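Local coordinates for GTN Reductase (Agrobacterium tumefaciens, PDB 5N6G), which binds flavin mononucleotide as an Old Yellow Enzyme-type ene-reductase and probably reduces activated carbon-carbon double bonds at the expense of NADH or NADPH, at residues A[266-269]-A[274-277]; A[306-311]-A[323-328]. All coordinates share one frame; numbering follows the deposited sequence. Where two conformers were deposited one is given.

Contact 1. Residues A[266-269]-A[274-277]; sequences VVEG and PRDF
Glu268 and Arg275 meet through a salt bridge in which both terminal guanidinium nitrogens converge on one carboxylate oxygen. NH1 of Arg275 lies 2.9 Å from OE1 of Glu268, and NH2 of Arg275 reaches the same OE1 at 3.1 Å. Seen from the arginine, OE1 sits in the guanidinium plane, at its edge. Seen from the glutamate, the grip is skewed: NH1 comes in on the anti side, NH2 from well above the carboxylate plane, both from the same face, and the two planes stand 69° apart. Neither bond is straight, with N-H...O angles of 149° for NH1 and 139° for NH2. The arginine gets there by a bend at chi3, which folds its end back beside the extended glutamate. OE1 also hydrogen-bonds the hydroxyl of Tyr308, whose ring makes a cation-pi contact with Arg275.

The backbones approach through carbon-bound hydrogens. CA of Arg275 faces O of Glu268 at 3.6 Å, and CA of Gly269 lies 3.5 Å from O of Pro274. The same CA of Gly269 passes 3.4 Å from O of Arg275. The type I turn from Pro274 to Phe277 is held by a weak bond from N of Phe277 to O of Pro274.

This loop follows strand 263-267 of the TIM barrel, at the end of the strand where the flavin lies. NH1 of Arg275, also bonded to O of Asn306, joins the turn to the loop after strand 301-305. The two guanidinium N-H groups, with the Tyr308 hydroxyl close by, would favour an ionised Glu268.

Contact 2. Residues A[306-311]-A[323-328]; sequences NGYDRQ and DAVAFG. With FMN (flavin mononucleotide), chain B.
Tyr308 packs on Val325 and Phe327 with no direct hydrogen bond between the segments; a single water bridges them instead and reaches the flavin phosphate. It accepts from N of Asn306 and N of Tyr308 and donates to O of Ala326 and to O3P of FMN, the last at 2.8 Å. The phosphate is also held directly from both segments: N of Gly307 binds O1P of FMN at 2.8 Å, while N of Gly328 binds O3P of FMN along a nearly straight path (171°).

The remaining contact is apolar. CG1 of Val325, set anti to its backbone N (chi1 173°), lies 3.6 Å from CG of Tyr308 and makes an off-centre CH-pi contact, 30° off the ring normal. Phe327 brings CE1 to 4.0 Å from CB of Tyr308, and its ring edge faces O of Tyr308.

Asp309 is the N-cap of helix 310-318, which links strands 301-305 and 324-327 in a beta-alpha-beta unit. Two backbone N-H groups and a water thus serve the phosphate at the strand ends, a TIM-barrel phosphate site in which they would stabilise its charge by hydrogen bonding.

Overall arrangement
Both contacts lie on the same side of the chain's centre, their own centres about 12 Å apart, and each mixes buried with exposed residues, so neither is purely core or surface. Contact 1 joins the end of strand 263-267 to the following loop, whereas contact 2 sets the loop leading into helix 310-318 against strand 324-327, within one beta-alpha-beta unit. Their chemistry differs accordingly: charge pairing and close backbone approach in the first, aromatic-aliphatic packing and phosphate binding in the second. They touch through polar and packing contacts, among them O of Glu268 2.8 Å from ND2 of Asn306, a probable hydrogen bond. Contact 2 reaches the cofactor directly; contact 1 forms a second shell, through Asn306.

Contact 1. Residues A[266-269]-A[274-277]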
loop_
_atom_site.group_PDB
_atom_site.type_symbol
_atom_site.label_atom_id
_atom_site.label_comp_id
_atom_site.label_asym_id
_atom_site.label_seq_id
_atom_site.Cartn_x
_atom_site.Cartn_y
_atom_site.Cartn_z
ATOM N N VAL A 266 -5.137 -7.015 -3.477
ATOM C CA VAL A 266 -4.170 -7.939 -4.063
ATOM C C VAL A 266 -3.632 -7.377 -5.372
ATOM O O VAL A 266 -4.404 -7.012 -6.270
ATOM C CB VAL A 266 -4.787 -9.334 -4.278
ATOM C CG1 VAL A 266 -5.994 -9.271 -5.200
ATOM C CG2 VAL A 266 -3.755 -10.307 -4.827
ATOM N N VAL A 267 -2.305 -7.342 -5.479
ATOM C CA VAL A 267 -1.589 -7.061 -6.722
ATOM C C VAL A 267 -1.441 -8.381 -7.458
ATOM O O VAL A 267 -0.783 -9.310 -6.969
ATOM C CB VAL A 267 -0.210 -6.433 -6.449
ATOM C CG1 VAL A 267 0.557 -6.190 -7.752
ATOM C CG2 VAL A 267 -0.339 -5.131 -5.650
ATOM N N GLU A 268 -2.018 -8.457 -8.651
ATOM C CA GLU A 268 -1.997 -9.661 -9.461
ATOM C C GLU A 268 -0.836 -9.568 -10.444
ATOM O O GLU A 268 -0.897 -8.819 -11.424
ATOM C CB GLU A 268 -3.338 -9.828 -10.171
ATOM C CG GLU A 268 -4.475 -9.987 -9.164
ATOM C CD GLU A 268 -5.863 -10.005 -9.791
ATOM O OE1 GLU A 268 -6.112 -9.278 -10.784
ATOM O OE2 GLU A 268 -6.710 -10.748 -9.257
ATOM N N GLY A 269 0.218 -10.330 -10.185
ATOM C CA GLY A 269 1.388 -10.321 -11.037
ATOM C C GLY A 269 2.497 -9.412 -10.547
ATOM O O GLY A 269 2.565 -9.014 -9.385
ATOM N N PRO A 274 3.814 -7.693 -15.931
ATOM C CA PRO A 274 2.893 -8.731 -16.403
ATOM C C PRO A 274 2.043 -9.335 -15.294
ATOM O O PRO A 274 2.540 -9.726 -14.241
ATOM C CB PRO A 274 3.827 -9.787 -17.016
ATOM C CG PRO A 274 5.088 -9.090 -17.279
ATOM C CD PRO A 274 5.212 -8.014 -16.259
ATOM N N ARG A 275 0.752 -9.496 -15.594
ATOM C CA ARG A 275 -0.176 -10.128 -14.669
ATOM C C ARG A 275 0.134 -11.606 -14.478
ATOM O O ARG A 275 -0.212 -12.171 -13.435
ATOM C CB ARG A 275 -1.613 -9.954 -15.185
ATOM C CG ARG A 275 -2.136 -8.545 -15.001
ATOM C CD ARG A 275 -3.499 -8.333 -15.644
ATOM N NE ARG A 275 -4.449 -9.323 -15.187
ATOM C CZ ARG A 275 -5.042 -9.296 -14.000
ATOM N NH1 ARG A 275 -4.807 -8.305 -13.152
ATOM N NH2 ARG A 275 -5.880 -10.263 -13.671
ATOM N N ASP A 276 0.729 -12.259 -15.481
ATOM C CA ASP A 276 1.017 -13.690 -15.391
ATOM C C ASP A 276 2.437 -13.989 -14.911
ATOM O O ASP A 276 2.905 -15.132 -15.026
ATOM C CB ASP A 276 0.764 -14.373 -16.738
ATOM C CG ASP A 276 1.731 -13.937 -17.816
ATOM O OD1 ASP A 276 2.615 -13.100 -17.539
ATOM O OD2 ASP A 276 1.612 -14.451 -18.952
ATOM N N PHE A 277 3.110 -12.995 -14.350
ATOM C CA PHE A 277 4.458 -13.177 -13.838
ATOM C C PHE A 277 4.508 -14.285 -12.786
ATOM O O PHE A 277 3.580 -14.471 -11.986
ATOM C CB PHE A 277 4.942 -11.852 -13.246
ATOM C CG PHE A 277 6.380 -11.853 -12.845
ATOM C CD1 PHE A 277 7.376 -11.719 -13.792
ATOM C CD2 PHE A 277 6.732 -11.980 -11.510
ATOM C CE1 PHE A 277 8.697 -11.726 -13.418
ATOM C CE2 PHE A 277 8.054 -11.988 -11.137
ATOM C CZ PHE A 277 9.029 -11.859 -12.086
#

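Contact 2. Residues A[306-311]-A[323-328]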
loop_
_atom_site.group_PDB
_atom_site.type_symbol
_atom_site.label_atom_id
_atom_site.label_comp_id
_atom_site.label_asym_id
_atom_site.label_seq_id
_atom_site.Cartn_x
_atom_site.Cartn_y
_atom_site.Cartn_z
ATOM N N ASN A 306 -3.729 -4.333 -10.893
ATOM C CA ASN A 306 -2.552 -4.439 -11.748
ATOM C C ASN A 306 -2.957 -4.743 -13.187
ATOM O O ASN A 306 -3.382 -5.856 -13.531
ATOM C CB ASN A 306 -1.531 -5.460 -11.244
ATOM C CG ASN A 306 -0.215 -5.359 -12.009
ATOM O OD1 ASN A 306 0.325 -4.265 -12.198
ATOM N ND2 ASN A 306 0.280 -6.494 -12.503
ATOM N N GLY A 307 -2.863 -3.730 -14.040
ATOM C CA GLY A 307 -3.114 -3.910 -15.456
ATOM C C GLY A 307 -4.566 -3.947 -15.867
ATOM O O GLY A 307 -4.858 -4.353 -16.995
ATOM N N TYR A 308 -5.490 -3.558 -14.997
ATOM C CA TYR A 308 -6.894 -3.528 -15.387
ATOM C C TYR A 308 -7.166 -2.354 -16.314
ATOM O O TYR A 308 -6.486 -1.327 -16.265
ATOM C CB TYR A 308 -7.785 -3.422 -14.152
ATOM C CG TYR A 308 -7.968 -4.728 -13.452
ATOM C CD1 TYR A 308 -8.976 -5.589 -13.839
ATOM C CD2 TYR A 308 -7.123 -5.120 -12.420
ATOM C CE1 TYR A 308 -9.166 -6.803 -13.215
ATOM C CE2 TYR A 308 -7.300 -6.357 -11.781
ATOM C CZ TYR A 308 -8.325 -7.190 -12.200
ATOM O OH TYR A 308 -8.541 -8.408 -11.612
ATOM N N ASP A 309 -8.177 -2.523 -17.167
ATOM C CA ASP A 309 -8.744 -1.460 -17.987
ATOM C C ASP A 309 -10.260 -1.507 -17.831
ATOM O O ASP A 309 -10.796 -2.286 -17.035
ATOM C CB ASP A 309 -8.294 -1.570 -19.453
ATOM C CG ASP A 309 -8.774 -2.847 -20.154
ATOM O OD1 ASP A 309 -9.718 -3.524 -19.686
ATOM O OD2 ASP A 309 -8.189 -3.166 -21.208
ATOM N N ARG A 310 -10.962 -0.641 -18.562
ATOM C CA ARG A 310 -12.402 -0.535 -18.356
ATOM C C ARG A 310 -13.081 -1.889 -18.535
ATOM O O ARG A 310 -13.818 -2.342 -17.650
ATOM C CB ARG A 310 -13.002 0.486 -19.308
ATOM C CG ARG A 310 -14.493 0.728 -19.066
ATOM C CD ARG A 310 -15.113 1.698 -20.050
ATOM N NE ARG A 310 -16.482 2.042 -19.649
ATOM C CZ ARG A 310 -17.588 1.428 -20.066
ATOM N NH1 ARG A 310 -17.526 0.389 -20.889
ATOM N NH2 ARG A 310 -18.768 1.835 -19.617
ATOM N N GLN A 311 -12.844 -2.553 -19.671
ATOM C CA GLN A 311 -13.604 -3.765 -19.974
ATOM C C GLN A 311 -13.270 -4.890 -18.996
ATOM O O GLN A 311 -14.172 -5.600 -18.528
ATOM C CB GLN A 311 -13.349 -4.213 -21.413
ATOM C CG GLN A 311 -14.320 -5.295 -21.890
ATOM C CD GLN A 311 -15.779 -4.898 -21.708
ATOM O OE1 GLN A 311 -16.161 -3.749 -21.937
ATOM N NE2 GLN A 311 -16.597 -5.846 -21.271
ATOM N N ASP A 323 -14.427 -7.982 -5.995
ATOM C CA ASP A 323 -15.467 -7.074 -5.527
ATOM C C ASP A 323 -15.248 -5.647 -5.986
ATOM O O ASP A 323 -16.208 -4.877 -6.069
ATOM C CB ASP A 323 -15.548 -7.075 -4.002
ATOM C CG ASP A 323 -15.895 -8.428 -3.431
ATOM O OD1 ASP A 323 -16.665 -9.169 -4.091
ATOM O OD2 ASP A 323 -15.401 -8.750 -2.319
ATOM N N ALA A 324 -14.003 -5.274 -6.248
ATOM C CA ALA A 324 -13.669 -3.909 -6.620
ATOM C C ALA A 324 -12.316 -3.961 -7.314
ATOM O O ALA A 324 -11.557 -4.926 -7.155
ATOM C CB ALA A 324 -13.623 -2.970 -5.409
ATOM N N VAL A 325 -12.025 -2.912 -8.079
ATOM C CA VAL A 325 -10.787 -2.810 -8.847
ATOM C C VAL A 325 -10.101 -1.497 -8.493
ATOM O O VAL A 325 -10.731 -0.432 -8.506
ATOM C CB VAL A 325 -11.053 -2.896 -10.364
ATOM C CG1 VAL A 325 -9.771 -2.606 -11.134
ATOM C CG2 VAL A 325 -11.616 -4.280 -10.737
ATOM N N ALA A 326 -8.819 -1.587 -8.162
ATOM C CA ALA A 326 -7.996 -0.428 -7.878
ATOM C C ALA A 326 -7.149 -0.118 -9.099
ATOM O O ALA A 326 -6.494 -1.006 -9.655
ATOM C CB ALA A 326 -7.111 -0.671 -6.665
ATOM N N PHE A 327 -7.169 1.137 -9.505
ATOM C CA PHE A 327 -6.411 1.623 -10.648
ATOM C C PHE A 327 -5.319 2.544 -10.145
ATOM O O PHE A 327 -5.594 3.425 -9.327
ATOM C CB PHE A 327 -7.296 2.411 -11.602
ATOM C CG PHE A 327 -8.445 1.618 -12.203
ATOM C CD1 PHE A 327 -8.294 0.986 -13.417
ATOM C CD2 PHE A 327 -9.674 1.557 -11.567
ATOM C CE1 PHE A 327 -9.351 0.300 -14.000
ATOM C CE2 PHE A 327 -10.731 0.859 -12.127
ATOM C CZ PHE A 327 -10.570 0.242 -13.344
ATOM N N GLY A 328 -4.105 2.365 -10.661
ATOM C CA GLY A 328 -2.984 3.209 -10.301
ATOM C C GLY A 328 -2.710 4.276 -11.347
ATOM O O GLY A 328 -3.132 5.428 -11.208
HETATM N N1 FMN B . 2.054 0.604 -4.592
HETATM C C2 FMN B . 1.902 0.688 -3.230
HETATM O O2 FMN B . 1.463 -0.272 -2.557
HETATM N N3 FMN B . 2.209 1.866 -2.586
HETATM C C4 FMN B . 2.714 3.007 -3.181
HETATM O O4 FMN B . 2.913 4.025 -2.519
HETATM C C4A FMN B . 2.901 2.900 -4.611
HETATM N N5 FMN B . 3.345 3.949 -5.257
HETATM C C5A FMN B . 3.367 3.888 -6.640
HETATM C C6 FMN B . 3.724 5.031 -7.346
HETATM C C7 FMN B . 3.653 5.063 -8.731
HETATM C C7M FMN B . 4.021 6.337 -9.451
HETATM C C8 FMN B . 3.227 3.931 -9.435
HETATM C C8M FMN B . 3.078 3.952 -10.932
HETATM C C9 FMN B . 2.890 2.775 -8.736
HETATM C C9A FMN B . 2.949 2.753 -7.343
HETATM N N10 FMN B . 2.505 1.636 -6.603
HETATM C C10 FMN B . 2.497 1.667 -5.235
HETATM C "C1'" FMN B . 1.881 0.520 -7.329
HETATM C "C2'" FMN B . 0.446 0.857 -7.713
HETATM O "O2'" FMN B . -0.372 0.992 -6.545
HETATM C "C3'" FMN B . -0.188 -0.181 -8.639
HETATM O "O3'" FMN B . -0.114 -1.470 -8.034
HETATM C "C4'" FMN B . 0.470 -0.256 -10.016
HETATM O "O4'" FMN B . 0.539 1.046 -10.602
HETATM C "C5'" FMN B . -0.238 -1.231 -10.939
HETATM O "O5'" FMN B . -1.591 -0.799 -11.186
HETATM P P FMN B . -2.095 -0.094 -12.559
HETATM O O1P FMN B . -1.869 -1.121 -13.647
HETATM O O2P FMN B . -1.192 1.113 -12.747
HETATM O O3P FMN B . -3.520 0.237 -12.305
HETATM O O HOH W 1 -5.142 -2.063 -12.076
#